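Local structure of CD180 antigen (Mus musculus, 3T6Q) at residues A[243-248]-A[271-276]; A[267-272]-A[288-293]; A[516-521]-A[540-545]; A[525-530]-A[549-554]. The protein acts as a Toll-like receptor family protein that may cooperate with MD-1 and TLR4 in B-cell responses to bacterial lipopolysaccharide, leading to NF-kappa-B activation. All coordinates share one frame; numbering follows the deposited sequence. Where two conformers were deposited one is given.

Each of the four contacts joins successive turns of the leucine-rich repeat solenoid. From the N terminus, interaction 1 closes a loop from 243-248 to 271-276 that carries strand 255-260. Interaction 2 starts on the last part of that loop, sharing S271 and N272, and closes around strand 282-284 at 288-293. The two touch where I269 meets F274. Far along the chain, on the opposite side of its centre, interactions 3 and 4 cross, their segments alternating: 516-521, 525-530, 540-545, 549-554. Interaction 3 pairs the short helical turns and interaction 4 the strands of the same region, and L520 packs on L528 between them.

Interaction 1 (A[243-248]-A[271-276]); sequences ISPAVF and SNTFHC. With CU (copper (II) ion), chain J.
F248 and T273 are brought together by their first torsions: CG of F248 lies anti to its own carbonyl carbon (chi1 -56°), while CG2 of T273 is anti to the backbone N. The phenyl meets this methyl, CE2 to CG2 4.0 Å, and its CD2 approaches the backbone O of T273 at 3.7 Å. The same methyl also sits over the centre of the F274 ring, and T273 OG1 is hydrogen-bonded to the backbone O of S270. P245 lays its ring against the backbone of the 272-275 type I turn, with CG 3.8 Å from CA of T273, and its CB comes up to the edge of the H275 imidazole. H275 has CG between the backbone N and the carbonyl carbon (chi1 73°), and its ring meets N272 edge-on. ND1 donates to N272 O at 2.7 Å, nearly straight at 169° and in the ring plane. C276 CB touches F248 O at 3.6 Å, and its sulfur is disulfide-bonded to C252. NE2 of H275 binds the copper ion, which E249 also ligates; with ND1 donating to N272 O, the imidazole is fixed in rotation and NE2 is probably the unprotonated nitrogen.

Interaction 2 (A[267-272]-A[288-293]); sequences FNISSN and THLSEL
I269 meets L293 and L290 in the apolar part of this contact, where two consecutive turns of the solenoid face each other. With CG1 anti to the backbone N (chi1 -168°) and the chain extended beyond it, CD1 of I269 arrives 4.1 Å from CD2 of L293 and 4.4 Å from CD2 of L290. The isoleucine and L293 slant across one another rather than lying alongside.

Van der Waals contact with backbone oxygen dominates at F267. Its CB is 3.2 Å from the O of H289, which lies at the ring edge near the ring plane, and the CB of H289 also touches this CB.

Direct hydrogen bonding is slight: F267 N reaches T288 O at 3.5 Å, a weak bond. Water supplies most of the polar link. One molecule accepts from S291 N at 2.9 Å and from N268 N, and donates to E292 O; a second accepts from I269 N at 3.2 Å and donates to the same E292 O at 2.8 Å. The two waters therefore stitch backbones that are too far apart there to bond directly, and E292 O is gripped by both. Within 267-272, S270 OG accepts from N272 N, forming an ST turn.

Both segments are irregular. The first follows strand 255-260 and the second follows strand 282-284, before strand 305-307. N311, in the turn beyond, accepts from the backbone N of T288 and of L290 through its OD1, so the contact continues from repeat to repeat, while I269 packs on F274 within its own repeat, toward interaction 1.

Interaction 3 (A[516-521]-A[540-545]); sequences SIEALS and PSLLPI
The carboxylate of E518, the flat side-chain group in this contact, meets I545 and L542 through OE2. In the conformer described, one of two deposited, OE2 lies 3.4 Å from CD1 of I545 and 3.6 Å from CD2 of L542. A bend at chi2 (65°) turns CD out of an extended course, and the E518 chain crosses that of I545 at about a right angle. The flat peptide group of I517 is touched too: its O has CG2 of I545 at 3.6 Å while it accepts the backbone N-H of L520.

I545 carries most of the contact. Its CG2 presses on CG2 of I517 at 3.7 Å and lies near CB of L520, while CD1 rests 3.7 Å from CB of S521. L542 adds its CB against the same I517 methyl, at 4.3 Å. The contact is therefore almost wholly apolar and buried, apart from the E518 carboxylate oxygen that touches the two methyls.

Beyond the pair, I517 packs on L530, and L543 turns to Y567, F568 and W571 of helix 566-574. Short 3-10 and helical turns stacked side by side, away from the strands, are typical of the convex side of a leucine-rich repeat solenoid.

Interaction 4 (A[525-530]-A[549-554]); sequences GIYLNL and QRTINL
G525 and R550 touch first, O of the glycine 3.4 Å from CB of the arginine, entering parallel strands 527-529 and 551-553. These are neighbouring rungs of the concave surface of the leucine-rich repeat solenoid, their axes 5° apart. I526 O accepts from two donors, R550 N at 3.0 Å and T551 N at 3.2 Å. Y527 is on the face shared with T551 and N553; CD1 at its ring edge lies 3.6 Å from CG2 of T551, and its OH is hydrogen-bonded to E580. L528 points to the other face with I552, and its backbone carries the central pair of bonds: N to T551 O at 2.8 Å, and O from N553 N at 3.0 Å. N529 and N553 run side by side, both with CG anti to the backbone N, amide planes 24° apart, with N529 OD1 against CB of N553. Each OD1 accepts a hydrogen bond from the backbone N two residues on, A531 and R555 respectively, while N553 ND2 goes to E580 and D581. At L530 the backbone N donates to N553 O at 2.8 Å, and CB of L530 rests against CD2 of L554 at 3.9 Å.

Interaction 1 (A[243-248]-A[271-276])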
# COMPACT_ATOMS: atom_id res chain seq x y z
N ILE A 243 -7.59 -30.67 7.82
CA ILE A 243 -9.07 -30.72 7.72
C ILE A 243 -9.58 -31.95 8.46
O ILE A 243 -9.14 -33.07 8.19
CB ILE A 243 -9.58 -30.74 6.26
CG1 ILE A 243 -9.15 -29.47 5.50
CG2 ILE A 243 -11.10 -30.88 6.21
CD1 ILE A 243 -9.93 -28.21 5.86
N SER A 244 -10.49 -31.75 9.40
CA SER A 244 -11.15 -32.87 10.10
C SER A 244 -12.57 -32.40 10.42
O SER A 244 -12.86 -31.23 10.19
CB SER A 244 -10.40 -33.18 11.39
OG SER A 244 -10.51 -32.09 12.29
N PRO A 245 -13.46 -33.31 10.91
CA PRO A 245 -14.85 -32.90 11.23
C PRO A 245 -14.90 -31.71 12.19
O PRO A 245 -15.83 -30.89 12.08
CB PRO A 245 -15.43 -34.16 11.89
CG PRO A 245 -14.68 -35.28 11.28
CD PRO A 245 -13.27 -34.77 11.08
N ALA A 246 -13.92 -31.60 13.10
CA ALA A 246 -13.89 -30.50 14.09
C ALA A 246 -13.99 -29.09 13.50
O ALA A 246 -14.59 -28.21 14.11
CB ALA A 246 -12.65 -30.58 14.99
N VAL A 247 -13.37 -28.86 12.34
CA VAL A 247 -13.32 -27.55 11.74
C VAL A 247 -14.72 -26.96 11.49
O VAL A 247 -14.92 -25.75 11.58
CB VAL A 247 -12.50 -27.64 10.41
CG1 VAL A 247 -12.69 -26.41 9.54
CG2 VAL A 247 -11.01 -27.88 10.71
N PHE A 248 -15.69 -27.81 11.18
CA PHE A 248 -17.00 -27.38 10.64
C PHE A 248 -18.14 -27.25 11.65
O PHE A 248 -19.29 -27.01 11.27
CB PHE A 248 -17.42 -28.32 9.52
CG PHE A 248 -16.38 -28.42 8.42
CD1 PHE A 248 -16.10 -27.31 7.60
CD2 PHE A 248 -15.68 -29.60 8.22
CE1 PHE A 248 -15.15 -27.39 6.59
CE2 PHE A 248 -14.70 -29.67 7.21
CZ PHE A 248 -14.44 -28.57 6.40
N SER A 271 -15.58 -40.41 7.58
CA SER A 271 -16.99 -40.51 7.21
C SER A 271 -17.91 -39.52 7.98
O SER A 271 -19.09 -39.33 7.61
CB SER A 271 -17.47 -41.93 7.41
OG SER A 271 -17.25 -42.32 8.77
N ASN A 272 -17.38 -38.92 9.05
CA ASN A 272 -18.13 -37.93 9.83
C ASN A 272 -17.85 -36.48 9.42
O ASN A 272 -18.35 -35.53 10.06
CB ASN A 272 -17.83 -38.10 11.33
CG ASN A 272 -19.00 -37.68 12.19
OD1 ASN A 272 -20.15 -37.65 11.72
ND2 ASN A 272 -18.72 -37.37 13.47
N THR A 273 -17.07 -36.29 8.35
CA THR A 273 -16.58 -34.94 7.99
C THR A 273 -17.73 -33.93 7.73
O THR A 273 -17.61 -32.77 8.13
CB THR A 273 -15.68 -34.98 6.75
OG1 THR A 273 -14.56 -35.81 7.02
CG2 THR A 273 -15.19 -33.55 6.35
N PHE A 274 -18.80 -34.38 7.07
CA PHE A 274 -19.86 -33.46 6.64
C PHE A 274 -21.14 -33.53 7.49
O PHE A 274 -22.20 -33.04 7.06
CB PHE A 274 -20.17 -33.68 5.15
CG PHE A 274 -18.96 -33.45 4.26
CD1 PHE A 274 -18.51 -32.14 4.02
CD2 PHE A 274 -18.28 -34.51 3.71
CE1 PHE A 274 -17.37 -31.90 3.21
CE2 PHE A 274 -17.15 -34.29 2.88
CZ PHE A 274 -16.70 -33.00 2.65
N HIS A 275 -21.05 -34.05 8.70
CA HIS A 275 -22.29 -34.18 9.51
C HIS A 275 -22.96 -32.85 9.85
O HIS A 275 -24.16 -32.87 10.08
CB HIS A 275 -22.06 -35.01 10.79
CG HIS A 275 -21.26 -34.29 11.85
ND1 HIS A 275 -19.91 -34.36 11.94
CD2 HIS A 275 -21.68 -33.45 12.89
CE1 HIS A 275 -19.48 -33.63 12.99
NE2 HIS A 275 -20.57 -33.07 13.56
N CYS A 276 -22.23 -31.71 9.86
CA CYS A 276 -22.87 -30.38 9.99
C CYS A 276 -23.44 -29.72 8.71
O CYS A 276 -23.91 -28.56 8.76
CB CYS A 276 -21.98 -29.37 10.75
SG CYS A 276 -22.05 -29.65 12.54
CU CU J . -20.23 -32.13 15.35

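Interaction 2 (A[267-272]-A[288-293])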
# COMPACT_ATOMS: atom_id res chain seq x y z
N PHE A 267 -8.04 -35.17 1.44
CA PHE A 267 -7.48 -36.56 1.38
C PHE A 267 -7.63 -37.41 2.67
O PHE A 267 -7.27 -36.96 3.77
CB PHE A 267 -5.99 -36.52 0.96
CG PHE A 267 -5.34 -37.89 0.88
CD1 PHE A 267 -4.46 -38.32 1.88
CD2 PHE A 267 -5.62 -38.75 -0.19
CE1 PHE A 267 -3.86 -39.58 1.82
CE2 PHE A 267 -5.03 -40.02 -0.25
CZ PHE A 267 -4.15 -40.43 0.76
N ASN A 268 -8.15 -38.64 2.55
CA ASN A 268 -8.33 -39.54 3.73
C ASN A 268 -9.31 -38.97 4.77
O ASN A 268 -9.11 -39.00 5.99
CB ASN A 268 -7.01 -39.99 4.40
CG ASN A 268 -7.19 -41.23 5.30
OD1 ASN A 268 -6.59 -41.36 6.37
ND2 ASN A 268 -8.05 -42.12 4.88
N ILE A 269 -10.39 -38.49 4.23
CA ILE A 269 -11.49 -37.89 4.93
C ILE A 269 -12.23 -38.91 5.86
O ILE A 269 -12.44 -40.07 5.50
CB ILE A 269 -12.38 -37.34 3.78
CG1 ILE A 269 -13.46 -36.43 4.25
CG2 ILE A 269 -13.04 -38.47 2.98
CD1 ILE A 269 -14.25 -35.95 3.06
N SER A 270 -12.62 -38.45 7.04
CA SER A 270 -13.48 -39.22 7.95
C SER A 270 -14.88 -39.31 7.35
O SER A 270 -15.35 -38.34 6.70
CB SER A 270 -13.54 -38.50 9.32
OG SER A 270 -14.71 -38.92 10.02
N SER A 271 -15.58 -40.41 7.58
CA SER A 271 -16.99 -40.51 7.21
C SER A 271 -17.91 -39.52 7.98
O SER A 271 -19.09 -39.33 7.61
CB SER A 271 -17.47 -41.93 7.41
OG SER A 271 -17.25 -42.32 8.77
N ASN A 272 -17.38 -38.92 9.05
CA ASN A 272 -18.13 -37.93 9.83
C ASN A 272 -17.85 -36.48 9.42
O ASN A 272 -18.35 -35.53 10.06
CB ASN A 272 -17.83 -38.10 11.33
CG ASN A 272 -19.00 -37.68 12.19
OD1 ASN A 272 -20.15 -37.65 11.72
ND2 ASN A 272 -18.72 -37.37 13.47
N THR A 288 -9.43 -30.91 -3.98
CA THR A 288 -9.22 -31.07 -2.55
C THR A 288 -8.41 -32.32 -2.22
O THR A 288 -8.42 -32.79 -1.05
CB THR A 288 -10.56 -31.10 -1.75
OG1 THR A 288 -11.48 -32.05 -2.36
CG2 THR A 288 -11.17 -29.65 -1.67
N HIS A 289 -7.69 -32.85 -3.21
CA HIS A 289 -6.85 -34.08 -3.07
C HIS A 289 -7.62 -35.33 -2.70
O HIS A 289 -7.08 -36.24 -2.08
CB HIS A 289 -5.72 -33.84 -2.09
CG HIS A 289 -4.91 -32.62 -2.41
ND1 HIS A 289 -3.80 -32.67 -3.18
CD2 HIS A 289 -5.14 -31.26 -2.13
CE1 HIS A 289 -3.31 -31.41 -3.34
NE2 HIS A 289 -4.13 -30.56 -2.69
N LEU A 290 -8.90 -35.39 -3.05
CA LEU A 290 -9.71 -36.60 -2.81
C LEU A 290 -9.35 -37.75 -3.74
O LEU A 290 -9.29 -37.56 -4.97
CB LEU A 290 -11.22 -36.29 -2.97
CG LEU A 290 -11.89 -35.30 -2.00
CD1 LEU A 290 -13.33 -34.90 -2.44
CD2 LEU A 290 -11.89 -35.92 -0.61
N SER A 291 -9.12 -38.94 -3.17
CA SER A 291 -8.88 -40.15 -3.97
C SER A 291 -10.08 -41.09 -3.87
O SER A 291 -10.22 -42.03 -4.67
CB SER A 291 -7.61 -40.86 -3.50
OG SER A 291 -7.73 -41.17 -2.12
N GLU A 292 -10.93 -40.86 -2.87
CA GLU A 292 -12.14 -41.68 -2.67
C GLU A 292 -12.97 -41.02 -1.55
O GLU A 292 -12.43 -40.23 -0.76
CB GLU A 292 -11.82 -43.16 -2.27
CG GLU A 292 -11.18 -43.37 -0.89
CD GLU A 292 -10.94 -44.84 -0.59
OE1 GLU A 292 -11.69 -45.42 0.22
OE2 GLU A 292 -10.03 -45.44 -1.17
N LEU A 293 -14.24 -41.41 -1.47
CA LEU A 293 -15.12 -41.00 -0.38
C LEU A 293 -15.67 -42.27 0.27
O LEU A 293 -16.00 -43.22 -0.42
CB LEU A 293 -16.27 -40.11 -0.88
CG LEU A 293 -15.93 -38.72 -1.46
CD1 LEU A 293 -17.16 -38.07 -2.02
CD2 LEU A 293 -15.34 -37.79 -0.39
O HOH W 1 -9.28 -39.39 -0.34
O HOH W 2 -10.80 -40.16 1.53

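Interaction 3 (A[516-521]-A[540-545])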
# COMPACT_ATOMS: atom_id res chain seq x y z
N SER A 516 -21.37 -24.48 -54.00
CA SER A 516 -21.86 -24.87 -52.67
C SER A 516 -23.14 -24.12 -52.22
O SER A 516 -23.96 -24.68 -51.49
CB SER A 516 -20.76 -24.66 -51.61
OG SER A 516 -20.47 -23.27 -51.41
N ILE A 517 -23.30 -22.88 -52.68
CA ILE A 517 -24.47 -22.04 -52.38
C ILE A 517 -25.79 -22.71 -52.83
O ILE A 517 -26.84 -22.53 -52.18
CB ILE A 517 -24.27 -20.61 -52.97
CG1 ILE A 517 -23.11 -19.91 -52.23
CG2 ILE A 517 -25.59 -19.80 -52.97
CD1 ILE A 517 -22.53 -18.67 -52.89
N GLU A 518 -25.72 -23.52 -53.88
CA GLU A 518 -26.89 -24.29 -54.38
C GLU A 518 -27.52 -25.28 -53.38
O GLU A 518 -28.68 -25.68 -53.53
CB GLU A 518 -26.54 -25.04 -55.68
CG GLU A 518 -27.75 -25.52 -56.48
CD GLU A 518 -28.62 -24.40 -57.04
OE1 GLU A 518 -29.83 -24.63 -57.21
OE2 GLU A 518 -28.10 -23.30 -57.35
N ALA A 519 -26.75 -25.67 -52.37
CA ALA A 519 -27.23 -26.55 -51.30
C ALA A 519 -28.18 -25.83 -50.33
O ALA A 519 -28.88 -26.50 -49.57
CB ALA A 519 -26.02 -27.11 -50.53
N LEU A 520 -28.19 -24.49 -50.35
CA LEU A 520 -29.07 -23.66 -49.51
C LEU A 520 -30.26 -23.10 -50.29
O LEU A 520 -30.95 -22.21 -49.79
CB LEU A 520 -28.27 -22.50 -48.89
CG LEU A 520 -27.03 -23.16 -48.26
CD1 LEU A 520 -25.71 -22.45 -48.42
CD2 LEU A 520 -27.35 -23.66 -46.86
N SER A 521 -30.50 -23.62 -51.50
CA SER A 521 -31.48 -23.01 -52.40
C SER A 521 -32.92 -23.00 -51.85
O SER A 521 -33.66 -22.08 -52.14
CB SER A 521 -31.48 -23.66 -53.79
OG SER A 521 -32.00 -24.99 -53.73
N PRO A 540 -24.61 -15.33 -61.78
CA PRO A 540 -25.93 -14.74 -61.54
C PRO A 540 -26.96 -15.72 -61.02
O PRO A 540 -27.75 -15.33 -60.17
CB PRO A 540 -26.37 -14.20 -62.93
CG PRO A 540 -25.18 -14.30 -63.82
CD PRO A 540 -24.01 -14.86 -63.06
N SER A 541 -26.96 -16.97 -61.49
CA SER A 541 -28.02 -17.92 -61.08
C SER A 541 -27.98 -18.27 -59.56
O SER A 541 -28.92 -18.84 -59.02
CB SER A 541 -27.96 -19.20 -61.92
OG SER A 541 -26.71 -19.85 -61.72
N LEU A 542 -26.87 -17.95 -58.90
CA LEU A 542 -26.77 -18.13 -57.45
C LEU A 542 -27.23 -16.90 -56.63
O LEU A 542 -27.46 -16.99 -55.42
CB LEU A 542 -25.32 -18.49 -57.05
CG LEU A 542 -24.72 -19.70 -57.74
CD1 LEU A 542 -23.24 -19.72 -57.41
CD2 LEU A 542 -25.43 -20.96 -57.27
N LEU A 543 -27.36 -15.76 -57.29
CA LEU A 543 -27.67 -14.52 -56.57
C LEU A 543 -29.07 -14.53 -55.95
O LEU A 543 -29.25 -13.98 -54.85
CB LEU A 543 -27.46 -13.29 -57.47
CG LEU A 543 -26.01 -13.15 -57.98
CD1 LEU A 543 -25.95 -11.98 -58.99
CD2 LEU A 543 -25.07 -12.91 -56.80
N PRO A 544 -30.06 -15.16 -56.62
CA PRO A 544 -31.35 -15.19 -55.93
C PRO A 544 -31.28 -15.98 -54.62
O PRO A 544 -32.04 -15.69 -53.68
CB PRO A 544 -32.28 -15.86 -56.94
CG PRO A 544 -31.63 -15.64 -58.27
CD PRO A 544 -30.15 -15.68 -57.99
N ILE A 545 -30.38 -16.97 -54.56
CA ILE A 545 -30.25 -17.77 -53.34
C ILE A 545 -29.72 -16.88 -52.22
O ILE A 545 -30.25 -16.90 -51.11
CB ILE A 545 -29.39 -19.03 -53.53
CG1 ILE A 545 -30.08 -19.95 -54.56
CG2 ILE A 545 -29.16 -19.74 -52.18
CD1 ILE A 545 -29.20 -21.03 -55.14

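Interaction 4 (A[525-530]-A[549-554])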
# COMPACT_ATOMS: atom_id res chain seq x y z
N GLY A 525 -33.98 -16.56 -45.23
CA GLY A 525 -33.77 -15.78 -43.98
C GLY A 525 -32.70 -16.34 -43.07
O GLY A 525 -32.65 -15.99 -41.88
N ILE A 526 -31.84 -17.20 -43.62
CA ILE A 526 -30.80 -17.85 -42.78
C ILE A 526 -29.59 -16.94 -42.48
O ILE A 526 -29.37 -15.89 -43.12
CB ILE A 526 -30.34 -19.22 -43.35
CG1 ILE A 526 -29.26 -19.07 -44.46
CG2 ILE A 526 -31.54 -20.03 -43.83
CD1 ILE A 526 -28.65 -20.39 -44.93
N TYR A 527 -28.81 -17.35 -41.49
CA TYR A 527 -27.45 -16.83 -41.33
C TYR A 527 -26.51 -17.86 -42.00
O TYR A 527 -26.60 -19.06 -41.70
CB TYR A 527 -27.10 -16.65 -39.87
CG TYR A 527 -25.62 -16.34 -39.65
CD1 TYR A 527 -25.15 -15.04 -39.75
CD2 TYR A 527 -24.71 -17.36 -39.34
CE1 TYR A 527 -23.80 -14.74 -39.53
CE2 TYR A 527 -23.37 -17.09 -39.14
CZ TYR A 527 -22.93 -15.79 -39.22
OH TYR A 527 -21.60 -15.53 -39.04
N LEU A 528 -25.66 -17.38 -42.91
CA LEU A 528 -24.84 -18.27 -43.75
C LEU A 528 -23.41 -17.78 -43.65
O LEU A 528 -23.09 -16.71 -44.17
CB LEU A 528 -25.28 -18.24 -45.19
CG LEU A 528 -24.37 -19.00 -46.18
CD1 LEU A 528 -24.22 -20.47 -45.83
CD2 LEU A 528 -24.92 -18.85 -47.60
N ASN A 529 -22.57 -18.53 -42.95
CA ASN A 529 -21.17 -18.14 -42.82
C ASN A 529 -20.34 -18.90 -43.83
O ASN A 529 -20.20 -20.12 -43.72
CB ASN A 529 -20.67 -18.43 -41.39
CG ASN A 529 -19.32 -17.82 -41.11
OD1 ASN A 529 -18.69 -17.25 -41.99
ND2 ASN A 529 -18.85 -17.96 -39.87
N LEU A 530 -19.83 -18.19 -44.84
CA LEU A 530 -18.94 -18.76 -45.85
C LEU A 530 -17.50 -18.23 -45.69
O LEU A 530 -16.72 -18.29 -46.64
CB LEU A 530 -19.45 -18.48 -47.28
CG LEU A 530 -20.67 -19.39 -47.60
CD1 LEU A 530 -21.44 -18.95 -48.84
CD2 LEU A 530 -20.24 -20.83 -47.75
N GLN A 549 -31.57 -14.85 -48.16
CA GLN A 549 -31.04 -14.99 -46.79
C GLN A 549 -30.99 -13.69 -46.02
O GLN A 549 -31.07 -12.60 -46.62
CB GLN A 549 -29.62 -15.66 -46.81
CG GLN A 549 -29.51 -16.87 -47.74
CD GLN A 549 -30.68 -17.86 -47.66
OE1 GLN A 549 -30.90 -18.63 -48.59
NE2 GLN A 549 -31.39 -17.86 -46.55
N ARG A 550 -30.80 -13.78 -44.70
CA ARG A 550 -30.73 -12.59 -43.88
C ARG A 550 -29.30 -12.04 -43.74
O ARG A 550 -29.09 -10.82 -43.76
CB ARG A 550 -31.40 -12.87 -42.51
CG ARG A 550 -30.85 -12.16 -41.27
CD ARG A 550 -31.16 -10.70 -40.96
NE ARG A 550 -32.43 -10.17 -41.37
CZ ARG A 550 -33.16 -9.23 -40.73
NH1 ARG A 550 -32.82 -8.68 -39.56
NH2 ARG A 550 -34.27 -8.84 -41.30
N THR A 551 -28.31 -12.91 -43.59
CA THR A 551 -26.95 -12.46 -43.35
C THR A 551 -26.00 -13.49 -43.96
O THR A 551 -26.16 -14.70 -43.71
CB THR A 551 -26.68 -12.34 -41.83
OG1 THR A 551 -27.52 -11.34 -41.28
CG2 THR A 551 -25.24 -11.90 -41.54
N ILE A 552 -25.03 -13.01 -44.74
CA ILE A 552 -24.01 -13.85 -45.36
C ILE A 552 -22.65 -13.25 -45.02
O ILE A 552 -22.48 -12.02 -45.11
CB ILE A 552 -24.19 -13.85 -46.89
CG1 ILE A 552 -25.58 -14.34 -47.26
CG2 ILE A 552 -23.14 -14.71 -47.59
CD1 ILE A 552 -26.23 -13.40 -48.21
N ASN A 553 -21.72 -14.11 -44.63
CA ASN A 553 -20.33 -13.71 -44.37
C ASN A 553 -19.42 -14.34 -45.42
O ASN A 553 -19.26 -15.57 -45.47
CB ASN A 553 -19.89 -14.13 -42.95
CG ASN A 553 -18.59 -13.45 -42.50
OD1 ASN A 553 -17.69 -13.19 -43.31
ND2 ASN A 553 -18.47 -13.19 -41.19
N LEU A 554 -18.83 -13.49 -46.26
CA LEU A 554 -17.91 -13.90 -47.32
C LEU A 554 -16.50 -13.37 -47.09
O LEU A 554 -15.68 -13.36 -48.02
CB LEU A 554 -18.45 -13.39 -48.66
CG LEU A 554 -19.62 -14.19 -49.22
CD1 LEU A 554 -20.39 -13.32 -50.24
CD2 LEU A 554 -19.07 -15.49 -49.83